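PDB 7DNP: secretion activator protein, hypothetical from Brucella abortus bv. 1 str. 9-941, which probably cleaves the glycan strands of peptidoglycan as a muramidase of glycosyl hydrolase family 108, an autolysin that serves the type IV secretion system. Local coordinates for residues G18-H23 with V48-V53; S41-R46 with R66-N71; V82-L87 with L167-D172; M101-V106 with A116-A121. All coordinates share one frame; numbering follows the deposited sequence.

Contacts 1 and 2 lie in the glycosyl hydrolase part and share a corner of it: helices 37-44 and 50-54 follow each other in the chain, and Arg-46 of contact 2 forms a salt bridge with Glu-52 of contact 1. Contact 1 is partly buried, a weak ion pair beside a ring edge; contact 2 lies at the surface, a tryptophan edge against aliphatic and amide groups. Contact 3 is buried and built on an edge-to-face ring pair between helices 82-93 and 148-170, helped by the histidine methylene; it reaches contact 2 through Trp-70 on Asp-83. Contact 4, partly buried, lies in the predicted peptidoglycan domain and combines a nearly straight hydrogen bond with methyl packing.

Contact 1: G18-H23 with V48-V53; sequences GGYVDH and VSKAEV
Strand 20-21 and the first turn of helix 50-54 stay well separated, with the CA atoms of Tyr-20 and Val-53 7.9 Å apart, and side chains span the gap. The strand is an outer member of the small three-stranded antiparallel sheet in the glycosyl hydrolase part of this lysozyme-clan enzyme, held to its neighbour by backbone bonds between Val-21 and Thr-31. With CG anti to the backbone N (chi1 -177°), the Tyr-20 ring extends toward the helix. Val-53 CG1 meets its edge near the ring plane, 4.2 Å from CE1, while the phenol oxygen OH lies 4.0 Å from Lys-50 CE. Val-53 also packs on Leu-37 and Leu-40 of helix 37-44, so the tyrosine adds to an apolar patch. Two residues along, Asp-22 meets the end of Lys-50, whose chain bends at chi3 (120°) and crosses the aspartate at about a right angle. The two form a salt bridge, although the hydrogen bond within it, from Lys-50 NZ to Asp-22 OD2, is weak at 3.3 Å. The helix start is secured by a capping box: Glu-52 N donates to Ser-49 OG, and Ser-49 N donates to Glu-52 OE1 at 2.8 Å, arriving from above the carboxylate plane.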
# COMPACT_ATOMS: atom_id res chain seq x y z
N GLY A 18 8.03 12.29 -3.53
CA GLY A 18 8.89 13.09 -4.38
C GLY A 18 8.97 12.51 -5.78
O GLY A 18 8.17 11.68 -6.21
N GLY A 19 9.99 12.97 -6.51
CA GLY A 19 10.14 12.59 -7.90
C GLY A 19 10.98 11.35 -8.12
O GLY A 19 10.72 10.29 -7.54
N TYR A 20 12.00 11.48 -8.97
CA TYR A 20 12.91 10.38 -9.25
C TYR A 20 13.91 10.22 -8.12
O TYR A 20 14.57 11.19 -7.72
CB TYR A 20 13.63 10.62 -10.58
CG TYR A 20 14.54 9.49 -11.03
CD1 TYR A 20 14.02 8.27 -11.43
CD2 TYR A 20 15.92 9.65 -11.05
CE1 TYR A 20 14.85 7.24 -11.85
CE2 TYR A 20 16.76 8.63 -11.46
CZ TYR A 20 16.22 7.42 -11.86
OH TYR A 20 17.05 6.40 -12.27
N VAL A 21 14.01 9.01 -7.58
CA VAL A 21 14.96 8.68 -6.53
C VAL A 21 15.68 7.42 -6.96
O VAL A 21 15.04 6.39 -7.21
CB VAL A 21 14.27 8.48 -5.17
CG1 VAL A 21 15.31 8.28 -4.07
CG2 VAL A 21 13.36 9.66 -4.84
N ASP A 22 17.00 7.49 -7.05
CA ASP A 22 17.82 6.35 -7.46
C ASP A 22 18.97 6.22 -6.48
O ASP A 22 19.94 6.98 -6.54
CB ASP A 22 18.32 6.51 -8.89
CG ASP A 22 19.20 5.35 -9.33
OD1 ASP A 22 19.04 4.23 -8.78
OD2 ASP A 22 20.05 5.56 -10.22
N HIS A 23 18.86 5.25 -5.58
CA HIS A 23 19.92 4.90 -4.64
C HIS A 23 20.39 3.50 -5.01
O HIS A 23 19.86 2.51 -4.48
CB HIS A 23 19.42 4.96 -3.20
CG HIS A 23 18.99 6.33 -2.77
ND1 HIS A 23 18.11 6.55 -1.73
CD2 HIS A 23 19.31 7.56 -3.24
CE1 HIS A 23 17.92 7.85 -1.58
NE2 HIS A 23 18.64 8.48 -2.48
N VAL A 48 11.37 -2.40 -18.77
CA VAL A 48 11.67 -1.02 -19.11
C VAL A 48 13.06 -0.64 -18.61
O VAL A 48 13.64 -1.32 -17.75
CB VAL A 48 10.61 -0.04 -18.56
CG1 VAL A 48 9.22 -0.40 -19.08
CG2 VAL A 48 10.65 -0.02 -17.04
N SER A 49 13.57 0.46 -19.13
CA SER A 49 14.86 1.01 -18.75
C SER A 49 14.73 1.99 -17.59
O SER A 49 13.64 2.44 -17.24
CB SER A 49 15.50 1.71 -19.95
OG SER A 49 14.88 2.96 -20.17
N LYS A 50 15.87 2.33 -16.99
CA LYS A 50 15.89 3.35 -15.95
C LYS A 50 15.42 4.69 -16.48
O LYS A 50 14.74 5.45 -15.77
CB LYS A 50 17.30 3.47 -15.36
CG LYS A 50 17.52 2.64 -14.10
CD LYS A 50 18.99 2.52 -13.74
CE LYS A 50 19.26 3.09 -12.36
NZ LYS A 50 20.59 2.67 -11.82
N ALA A 51 15.77 5.02 -17.73
CA ALA A 51 15.31 6.27 -18.32
C ALA A 51 13.80 6.32 -18.42
O ALA A 51 13.20 7.40 -18.27
CB ALA A 51 15.94 6.46 -19.70
N GLU A 52 13.16 5.18 -18.67
CA GLU A 52 11.70 5.15 -18.76
C GLU A 52 11.07 5.43 -17.40
O GLU A 52 10.06 6.14 -17.31
CB GLU A 52 11.23 3.80 -19.31
CG GLU A 52 11.30 3.72 -20.84
CD GLU A 52 11.15 2.30 -21.37
OE1 GLU A 52 12.11 1.50 -21.25
OE2 GLU A 52 10.07 1.98 -21.91
N VAL A 53 11.65 4.89 -16.32
CA VAL A 53 11.19 5.22 -14.98
C VAL A 53 11.40 6.70 -14.69
O VAL A 53 10.52 7.38 -14.15
CB VAL A 53 11.90 4.33 -13.94
CG1 VAL A 53 11.55 4.77 -12.53
CG2 VAL A 53 11.52 2.88 -14.16

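Contact 2: S41-R46 with R66-N71; sequences SAWEGR and RENYWN. With H9U ((2R)-2-[[(2S)-2-[[(2R)-2-[(2R,3S,4R,5R,6S)-5-acetamido-3-[(2S,3R,4R,5S,6R)-3-acetamido-6-(hydroxymethyl)-4,5-bis(oxidanyl)oxan-2-yl]oxy-2-(hydroxymethyl)-6-oxidanyl-oxan-4-yl]oxypropanoyl]amino]propanoyl]amino]pentanedioic acid), chain B.
Helices 37-44 and 58-70 meet beside the peptidoglycan-fragment pocket, where the indole of Trp-43 presents its six-membered rim to Glu-67 and Asn-68. Trp-43 CZ3 lies 3.9 Å from Glu-67 CB, and CE3 is 3.7 Å from Asn-68 ND2; both partners sit at the ring edge, near its plane. The Asn-68 amide is turned steeply against the indole, the two planes 71° apart, and its OD1 accepts a hydrogen bond from Lys-72. The indole reaches this side because its CG is anti to the backbone N (chi1 -170°), and it also rests on Lys-60, Asp-63 and Ile-64 of the same helix 58-70. Glu-67 touches the tryptophan with its aliphatic part, while a bend at chi2 carries the carboxylate away. There Arg-66 grips OE2 side-on through NE and NH2, at 3.1 Å from NE, with the oxygen close to the guanidinium plane.

The helix that carries these residues also lines the sugar-binding site of the glycosyl hydrolase part. Its wider pi-type turn at 66-70 includes Tyr-69, whose side chain packs on Leu-87 and Ile-64. Tyr-69 OH forms a very short hydrogen bond, 2.5 Å, with O06 of the bound muropeptide H9U, an oxygen that lies at the edge of the tyrosine ring. The same phenol oxygen is hydrogen-bonded to Thr-39, a residue that binds the ligand as well.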
# COMPACT_ATOMS: atom_id res chain seq x y z
N SER A 41 7.46 -2.01 -15.59
CA SER A 41 7.58 -3.09 -16.57
C SER A 41 6.28 -3.89 -16.67
O SER A 41 5.83 -4.22 -17.77
CB SER A 41 8.75 -4.00 -16.19
OG SER A 41 9.98 -3.33 -16.42
N ALA A 42 5.66 -4.18 -15.52
CA ALA A 42 4.38 -4.89 -15.51
C ALA A 42 3.30 -4.09 -16.23
O ALA A 42 2.43 -4.67 -16.89
CB ALA A 42 3.97 -5.19 -14.08
N TRP A 43 3.33 -2.77 -16.10
CA TRP A 43 2.35 -1.94 -16.78
C TRP A 43 2.58 -1.92 -18.29
O TRP A 43 1.63 -2.05 -19.07
CB TRP A 43 2.38 -0.51 -16.22
CG TRP A 43 1.26 0.35 -16.70
CD1 TRP A 43 1.28 1.23 -17.75
CD2 TRP A 43 -0.06 0.41 -16.15
NE1 TRP A 43 0.05 1.84 -17.88
CE2 TRP A 43 -0.79 1.35 -16.91
CE3 TRP A 43 -0.70 -0.24 -15.09
CZ2 TRP A 43 -2.12 1.66 -16.64
CZ3 TRP A 43 -2.02 0.07 -14.83
CH2 TRP A 43 -2.71 1.01 -15.60
N GLU A 44 3.84 -1.78 -18.70
CA GLU A 44 4.19 -1.66 -20.12
C GLU A 44 4.24 -2.99 -20.86
O GLU A 44 4.29 -2.99 -22.09
CB GLU A 44 5.54 -0.95 -20.27
CG GLU A 44 5.52 0.51 -19.84
CD GLU A 44 4.59 1.35 -20.70
OE1 GLU A 44 4.86 1.50 -21.92
OE2 GLU A 44 3.57 1.84 -20.16
N GLY A 45 4.24 -4.12 -20.15
CA GLY A 45 4.32 -5.40 -20.83
C GLY A 45 5.68 -5.74 -21.39
O GLY A 45 5.79 -6.53 -22.33
N ARG A 46 6.74 -5.16 -20.82
CA ARG A 46 8.12 -5.38 -21.25
C ARG A 46 9.04 -4.79 -20.20
O ARG A 46 8.65 -3.87 -19.47
CB ARG A 46 8.39 -4.74 -22.63
CG ARG A 46 7.73 -3.38 -22.82
CD ARG A 46 8.31 -2.63 -24.01
NE ARG A 46 9.71 -2.29 -23.80
CZ ARG A 46 10.13 -1.13 -23.29
NH1 ARG A 46 9.25 -0.20 -22.94
NH2 ARG A 46 11.42 -0.91 -23.11
N ARG A 66 -3.93 3.41 -9.11
CA ARG A 66 -5.37 3.13 -9.08
C ARG A 66 -5.66 1.68 -9.45
O ARG A 66 -6.35 0.96 -8.71
CB ARG A 66 -6.11 4.09 -10.01
CG ARG A 66 -7.64 4.13 -9.80
CD ARG A 66 -8.35 4.89 -10.94
NE ARG A 66 -8.06 4.29 -12.24
CZ ARG A 66 -7.29 4.85 -13.17
NH1 ARG A 66 -6.74 6.04 -12.96
NH2 ARG A 66 -7.07 4.21 -14.32
N GLU A 67 -5.13 1.22 -10.59
CA GLU A 67 -5.47 -0.10 -11.11
C GLU A 67 -4.71 -1.22 -10.41
O GLU A 67 -5.27 -2.29 -10.14
CB GLU A 67 -5.19 -0.17 -12.61
CG GLU A 67 -6.05 0.76 -13.45
CD GLU A 67 -7.52 0.47 -13.31
OE1 GLU A 67 -7.88 -0.71 -13.08
OE2 GLU A 67 -8.33 1.42 -13.42
N ASN A 68 -3.42 -1.02 -10.13
CA ASN A 68 -2.58 -2.12 -9.68
C ASN A 68 -2.36 -2.12 -8.18
O ASN A 68 -1.66 -3.01 -7.68
CB ASN A 68 -1.25 -2.09 -10.42
CG ASN A 68 -1.34 -2.73 -11.79
OD1 ASN A 68 -2.42 -3.18 -12.20
ND2 ASN A 68 -0.23 -2.80 -12.50
N TYR A 69 -2.94 -1.17 -7.45
CA TYR A 69 -2.77 -1.18 -6.00
C TYR A 69 -4.12 -0.99 -5.33
O TYR A 69 -4.61 -1.91 -4.67
CB TYR A 69 -1.74 -0.11 -5.59
CG TYR A 69 -0.35 -0.50 -6.05
CD1 TYR A 69 0.44 -1.34 -5.28
CD2 TYR A 69 0.14 -0.07 -7.28
CE1 TYR A 69 1.70 -1.72 -5.71
CE2 TYR A 69 1.40 -0.45 -7.71
CZ TYR A 69 2.17 -1.27 -6.93
OH TYR A 69 3.43 -1.65 -7.35
N TRP A 70 -4.73 0.18 -5.51
CA TRP A 70 -6.05 0.45 -4.94
C TRP A 70 -7.07 -0.61 -5.36
O TRP A 70 -7.76 -1.19 -4.51
CB TRP A 70 -6.52 1.85 -5.37
CG TRP A 70 -7.88 2.23 -4.87
CD1 TRP A 70 -9.04 2.27 -5.59
CD2 TRP A 70 -8.23 2.65 -3.54
NE1 TRP A 70 -10.08 2.68 -4.79
CE2 TRP A 70 -9.61 2.92 -3.53
CE3 TRP A 70 -7.50 2.82 -2.36
CZ2 TRP A 70 -10.28 3.35 -2.39
CZ3 TRP A 70 -8.17 3.25 -1.22
CH2 TRP A 70 -9.54 3.51 -1.25
N ASN A 71 -7.19 -0.88 -6.66
CA ASN A 71 -8.18 -1.86 -7.11
C ASN A 71 -7.80 -3.28 -6.70
O ASN A 71 -8.69 -4.11 -6.47
CB ASN A 71 -8.36 -1.78 -8.63
CG ASN A 71 -9.18 -0.58 -9.06
OD1 ASN A 71 -9.87 0.04 -8.24
ND2 ASN A 71 -9.11 -0.24 -10.34
C22 H9U B . 8.75 -0.03 -2.78
C24 H9U B . 10.53 0.55 -1.20
C26 H9U B . 8.55 1.47 -3.06
C28 H9U B . 10.40 2.04 -1.59
C23 H9U B . 10.12 -0.34 -2.31
C25 H9U B . 7.56 -1.79 -3.83
C27 H9U B . 6.63 -1.89 -5.06
C29 H9U B . 5.75 -3.08 -4.96
C30 H9U B . 6.51 -4.32 -4.70
C31 H9U B . 7.34 -4.16 -3.42
C32 H9U B . 11.29 -2.48 -1.82
C33 H9U B . 7.09 1.78 -3.22
C34 H9U B . 8.07 -5.43 -3.10
C35 H9U B . 12.24 0.10 0.62
C36 H9U B . 11.21 -3.35 -0.58
C37 H9U B . 5.63 0.21 -6.26
C38 H9U B . 11.44 -3.33 -3.07
C39 H9U B . 9.89 -4.12 1.44
C40 H9U B . 13.68 -0.12 1.07
C41 H9U B . 4.68 1.40 -6.14
C42 H9U B . 9.37 -5.48 0.98
C43 H9U B . 9.90 -7.81 0.09
C44 H9U B . 8.89 -3.50 2.40
C45 H9U B . 9.86 -7.81 -1.43
C46 H9U B . 10.89 -8.87 0.54
C47 H9U B . 10.22 -10.23 0.70
C48 H9U B . 11.20 -11.28 1.20
N18 H9U B . 11.95 0.34 -0.78
N19 H9U B . 5.76 -0.68 -5.11
N20 H9U B . 10.00 -3.30 0.24
N21 H9U B . 10.34 -6.49 0.55
O01 H9U B . 8.50 -0.78 -3.99
O02 H9U B . 9.03 2.35 -1.98
O03 H9U B . 8.28 -3.05 -3.58
O04 H9U B . 10.08 -1.75 -1.84
O05 H9U B . 11.23 2.31 -2.64
O06 H9U B . 4.95 -3.23 -6.19
O07 H9U B . 5.59 -5.42 -4.53
O08 H9U B . 6.98 3.17 -3.35
O09 H9U B . 8.94 -5.74 -4.14
O10 H9U B . 11.36 0.09 1.42
O11 H9U B . 12.11 -4.06 -0.27
O12 H9U B . 6.23 0.02 -7.28
O13 H9U B . 8.20 -5.68 0.96
O14 H9U B . 8.98 -8.48 -2.04
O15 H9U B . 10.72 -7.15 -2.08
O16 H9U B . 12.39 -10.96 1.44
O17 H9U B . 10.81 -12.47 1.36

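Contact 3: V82-L87 with L167-D172; sequences VDHATL and LAFSRD
The phenyl ring of Phe-169 stands nearly upright on the imidazole of His-84, its edge directed at the histidine face in a T-shaped pair. The ring planes are 86° apart and the centroids 5.2 Å. Phe-169 CE2 lies over the imidazole, displaced toward its rim on the CG and ND1 side, with CE2 3.8 Å from His-84 CG. The neighbouring CD2 reaches past the ring to the histidine stem, 3.7 Å from His-84 CB, and this methylene in turn lies at the phenyl edge, near its plane. One edge of the phenylalanine therefore serves both an aromatic CH-pi contact and an aliphatic one. The imidazole takes up this position with CG anti to the backbone N (chi1 178°), while both side chains leave their helices toward each other.

Here the C-terminal end of helix 148-170 comes against the first turns of helix 82-93 of the hydrolase part, joining regions 80 residues apart in the chain. Helix 5-17 completes the buried cluster: Ala-9 touches His-84, and Thr-5 and Lys-8 touch Phe-169.

Next to the histidine, Asp-83 uses its OD2 to accept hydrogen bonds from Thr-5 and from the backbone nitrogen of Ala-2, fastening the N-terminal end of the chain to helix 82-93. One turn on from Val-82, the hydroxyl of the buried Thr-86 donates from OG1 to Val-82 O, in its own helix, at 2.9 Å, and Thr-86 N reaches that carbonyl oxygen from the opposite face of its plane.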
# COMPACT_ATOMS: atom_id res chain seq x y z
N VAL A 82 -9.55 1.41 6.85
CA VAL A 82 -9.01 0.11 6.47
C VAL A 82 -8.45 0.17 5.05
O VAL A 82 -7.39 -0.39 4.76
CB VAL A 82 -10.08 -0.99 6.60
CG1 VAL A 82 -9.55 -2.31 6.05
CG2 VAL A 82 -10.50 -1.15 8.06
N ASP A 83 -9.17 0.85 4.15
CA ASP A 83 -8.71 0.99 2.77
C ASP A 83 -7.33 1.63 2.72
O ASP A 83 -6.43 1.12 2.04
CB ASP A 83 -9.73 1.79 1.95
CG ASP A 83 -10.21 3.06 2.64
OD1 ASP A 83 -9.63 3.46 3.67
OD2 ASP A 83 -11.17 3.68 2.14
N HIS A 84 -7.13 2.72 3.46
CA HIS A 84 -5.86 3.44 3.39
C HIS A 84 -4.72 2.61 3.98
O HIS A 84 -3.63 2.56 3.41
CB HIS A 84 -5.96 4.78 4.12
CG HIS A 84 -4.67 5.55 4.14
ND1 HIS A 84 -4.14 6.13 3.01
CD2 HIS A 84 -3.82 5.83 5.15
CE1 HIS A 84 -3.00 6.73 3.32
NE2 HIS A 84 -2.79 6.57 4.61
N ALA A 85 -4.96 1.96 5.12
CA ALA A 85 -3.93 1.12 5.73
C ALA A 85 -3.52 -0.01 4.78
O ALA A 85 -2.34 -0.34 4.69
CB ALA A 85 -4.44 0.54 7.05
N THR A 86 -4.49 -0.60 4.09
CA THR A 86 -4.19 -1.70 3.18
C THR A 86 -3.50 -1.19 1.92
O THR A 86 -2.58 -1.83 1.40
CB THR A 86 -5.48 -2.44 2.83
OG1 THR A 86 -6.11 -2.86 4.05
CG2 THR A 86 -5.19 -3.65 1.96
N LEU A 87 -3.91 -0.01 1.43
CA LEU A 87 -3.29 0.56 0.24
C LEU A 87 -1.81 0.85 0.46
O LEU A 87 -0.97 0.52 -0.39
CB LEU A 87 -4.02 1.84 -0.17
CG LEU A 87 -3.35 2.70 -1.25
CD1 LEU A 87 -3.30 1.97 -2.58
CD2 LEU A 87 -4.07 4.03 -1.39
N LEU A 167 -6.67 5.72 10.85
CA LEU A 167 -7.65 5.88 11.92
C LEU A 167 -8.43 7.18 11.76
O LEU A 167 -9.63 7.21 12.05
CB LEU A 167 -6.94 5.85 13.27
CG LEU A 167 -6.25 4.52 13.59
CD1 LEU A 167 -5.26 4.68 14.72
CD2 LEU A 167 -7.27 3.46 13.92
N ALA A 168 -7.78 8.24 11.29
CA ALA A 168 -8.48 9.49 11.00
C ALA A 168 -9.52 9.28 9.90
O ALA A 168 -10.70 9.63 10.08
CB ALA A 168 -7.49 10.58 10.61
N PHE A 169 -9.11 8.71 8.76
CA PHE A 169 -10.05 8.42 7.68
C PHE A 169 -11.23 7.59 8.17
O PHE A 169 -12.36 7.78 7.72
CB PHE A 169 -9.35 7.69 6.54
CG PHE A 169 -8.51 8.58 5.66
CD1 PHE A 169 -8.83 9.92 5.48
CD2 PHE A 169 -7.39 8.07 5.01
CE1 PHE A 169 -8.05 10.73 4.67
CE2 PHE A 169 -6.61 8.87 4.19
CZ PHE A 169 -6.94 10.21 4.02
N SER A 170 -10.98 6.67 9.11
CA SER A 170 -12.02 5.79 9.63
C SER A 170 -13.14 6.56 10.34
O SER A 170 -14.24 6.03 10.48
CB SER A 170 -11.39 4.78 10.60
OG SER A 170 -12.28 4.44 11.64
N ARG A 171 -12.88 7.79 10.78
CA ARG A 171 -13.91 8.61 11.41
C ARG A 171 -14.22 9.86 10.59
O ARG A 171 -14.84 10.79 11.11
CB ARG A 171 -13.49 8.98 12.84
CG ARG A 171 -12.87 7.81 13.58
CD ARG A 171 -13.00 7.93 15.08
NE ARG A 171 -12.94 6.61 15.72
CZ ARG A 171 -14.00 5.94 16.16
NH1 ARG A 171 -13.85 4.75 16.72
NH2 ARG A 171 -15.22 6.46 16.05
N ASP A 172 -13.82 9.88 9.32
CA ASP A 172 -14.17 10.96 8.41
C ASP A 172 -15.60 10.77 7.94
O ASP A 172 -15.92 9.75 7.32
CB ASP A 172 -13.20 10.99 7.23
CG ASP A 172 -13.35 12.23 6.36
OD1 ASP A 172 -14.48 12.52 5.90
OD2 ASP A 172 -12.34 12.93 6.13

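Contact 4: M101-V106 with A116-A121; sequences MLQKVV and AKTLAA
Gln-103 NE2 donates a hydrogen bond to Thr-118 OG1, 3.2 Å long and almost straight, with an angle of 170° at the hydrogen. The hydroxyl oxygen lies in the plane of the glutamine amide, and the two side chains cross at about a right angle. Gln-103 CG, set anti to the carbonyl carbon (chi1 -73°), also touches the threonine, 3.6 Å from Thr-118 OG1 and next to its CG2; beyond it the extended chain carries the amide to Thr-118. One helical turn further on, Val-106 meets Ala-121: Val-106 CG2 and Ala-121 CB are 3.7 Å apart, and the same alanine methyl lies 3.7 Å from Val-106 O. The backbones draw together toward this end, to 5.7 Å between the CA atoms of Val-106 and Ala-121.

These residues join helices 95-106 and 116-123, a helix-loop-helix pair in the predicted peptidoglycan domain. Its connecting loop positions the glutamine: the amide also donates from NE2 to Asp-111 OD1, its stronger partner, and accepts at OE1 from Gly-112 N. Both polar atoms of this buried amide, NE2 and OE1, are engaged in this way. Val-108 of the same loop packs against Gln-103, Thr-118 and Ala-121, while helix 127-142 touches helix 95-106 through Ile-130 on Leu-102.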
# COMPACT_ATOMS: atom_id res chain seq x y z
N MET A 101 -2.03 -10.27 4.76
CA MET A 101 -1.95 -9.86 6.16
C MET A 101 -3.30 -9.38 6.67
O MET A 101 -3.64 -9.62 7.84
CB MET A 101 -0.89 -8.78 6.33
CG MET A 101 -0.18 -8.82 7.68
SD MET A 101 0.82 -10.31 7.92
CE MET A 101 1.69 -10.39 6.36
N LEU A 102 -4.07 -8.69 5.83
CA LEU A 102 -5.43 -8.32 6.21
C LEU A 102 -6.27 -9.57 6.46
O LEU A 102 -7.08 -9.61 7.39
CB LEU A 102 -6.07 -7.44 5.14
CG LEU A 102 -7.55 -7.13 5.35
CD1 LEU A 102 -7.74 -6.21 6.54
CD2 LEU A 102 -8.17 -6.52 4.10
N GLN A 103 -6.08 -10.60 5.63
CA GLN A 103 -6.80 -11.85 5.82
C GLN A 103 -6.38 -12.54 7.11
O GLN A 103 -7.22 -13.09 7.83
CB GLN A 103 -6.58 -12.76 4.60
CG GLN A 103 -7.34 -12.26 3.35
CD GLN A 103 -6.86 -12.86 2.04
OE1 GLN A 103 -5.67 -13.14 1.85
NE2 GLN A 103 -7.79 -13.05 1.11
N LYS A 104 -5.09 -12.50 7.44
CA LYS A 104 -4.62 -13.04 8.71
C LYS A 104 -5.27 -12.31 9.89
O LYS A 104 -5.67 -12.94 10.87
CB LYS A 104 -3.09 -12.94 8.79
CG LYS A 104 -2.46 -13.66 9.97
CD LYS A 104 -0.97 -13.34 10.06
CE LYS A 104 -0.24 -14.32 10.97
NZ LYS A 104 1.13 -13.84 11.32
N VAL A 105 -5.41 -10.99 9.78
CA VAL A 105 -5.98 -10.20 10.87
C VAL A 105 -7.45 -10.54 11.07
O VAL A 105 -7.92 -10.69 12.21
CB VAL A 105 -5.77 -8.70 10.60
CG1 VAL A 105 -6.75 -7.87 11.42
CG2 VAL A 105 -4.33 -8.30 10.90
N VAL A 106 -8.22 -10.66 9.98
CA VAL A 106 -9.65 -10.93 10.10
C VAL A 106 -9.96 -12.42 10.14
O VAL A 106 -11.13 -12.80 10.30
CB VAL A 106 -10.44 -10.25 8.97
CG1 VAL A 106 -10.08 -8.78 8.87
CG2 VAL A 106 -10.20 -10.96 7.63
N ALA A 116 -15.44 -12.89 -1.26
CA ALA A 116 -16.63 -12.75 -0.42
C ALA A 116 -16.33 -13.07 1.04
O ALA A 116 -16.79 -12.36 1.95
CB ALA A 116 -17.76 -13.64 -0.94
N LYS A 117 -15.55 -14.12 1.31
CA LYS A 117 -15.25 -14.48 2.69
C LYS A 117 -14.42 -13.41 3.38
O LYS A 117 -14.58 -13.18 4.59
CB LYS A 117 -14.51 -15.82 2.75
CG LYS A 117 -15.32 -17.00 2.26
CD LYS A 117 -15.11 -18.22 3.12
CE LYS A 117 -16.20 -19.25 2.88
NZ LYS A 117 -15.64 -20.62 2.71
N THR A 118 -13.53 -12.75 2.64
CA THR A 118 -12.73 -11.69 3.24
C THR A 118 -13.59 -10.47 3.57
O THR A 118 -13.49 -9.91 4.66
CB THR A 118 -11.57 -11.30 2.32
OG1 THR A 118 -10.75 -12.44 2.07
CG2 THR A 118 -10.72 -10.22 2.97
N LEU A 119 -14.45 -10.06 2.63
CA LEU A 119 -15.31 -8.91 2.87
C LEU A 119 -16.24 -9.15 4.05
O LEU A 119 -16.47 -8.25 4.86
CB LEU A 119 -16.14 -8.60 1.62
CG LEU A 119 -15.46 -7.98 0.40
CD1 LEU A 119 -16.44 -7.94 -0.76
CD2 LEU A 119 -14.96 -6.58 0.72
N ALA A 120 -16.77 -10.37 4.18
CA ALA A 120 -17.66 -10.68 5.29
C ALA A 120 -16.94 -10.56 6.62
O ALA A 120 -17.46 -9.95 7.57
CB ALA A 120 -18.26 -12.07 5.12
N ALA A 121 -15.73 -11.11 6.71
CA ALA A 121 -14.97 -11.07 7.96
C ALA A 121 -14.50 -9.66 8.29
O ALA A 121 -14.44 -9.29 9.47
CB ALA A 121 -13.77 -12.02 7.87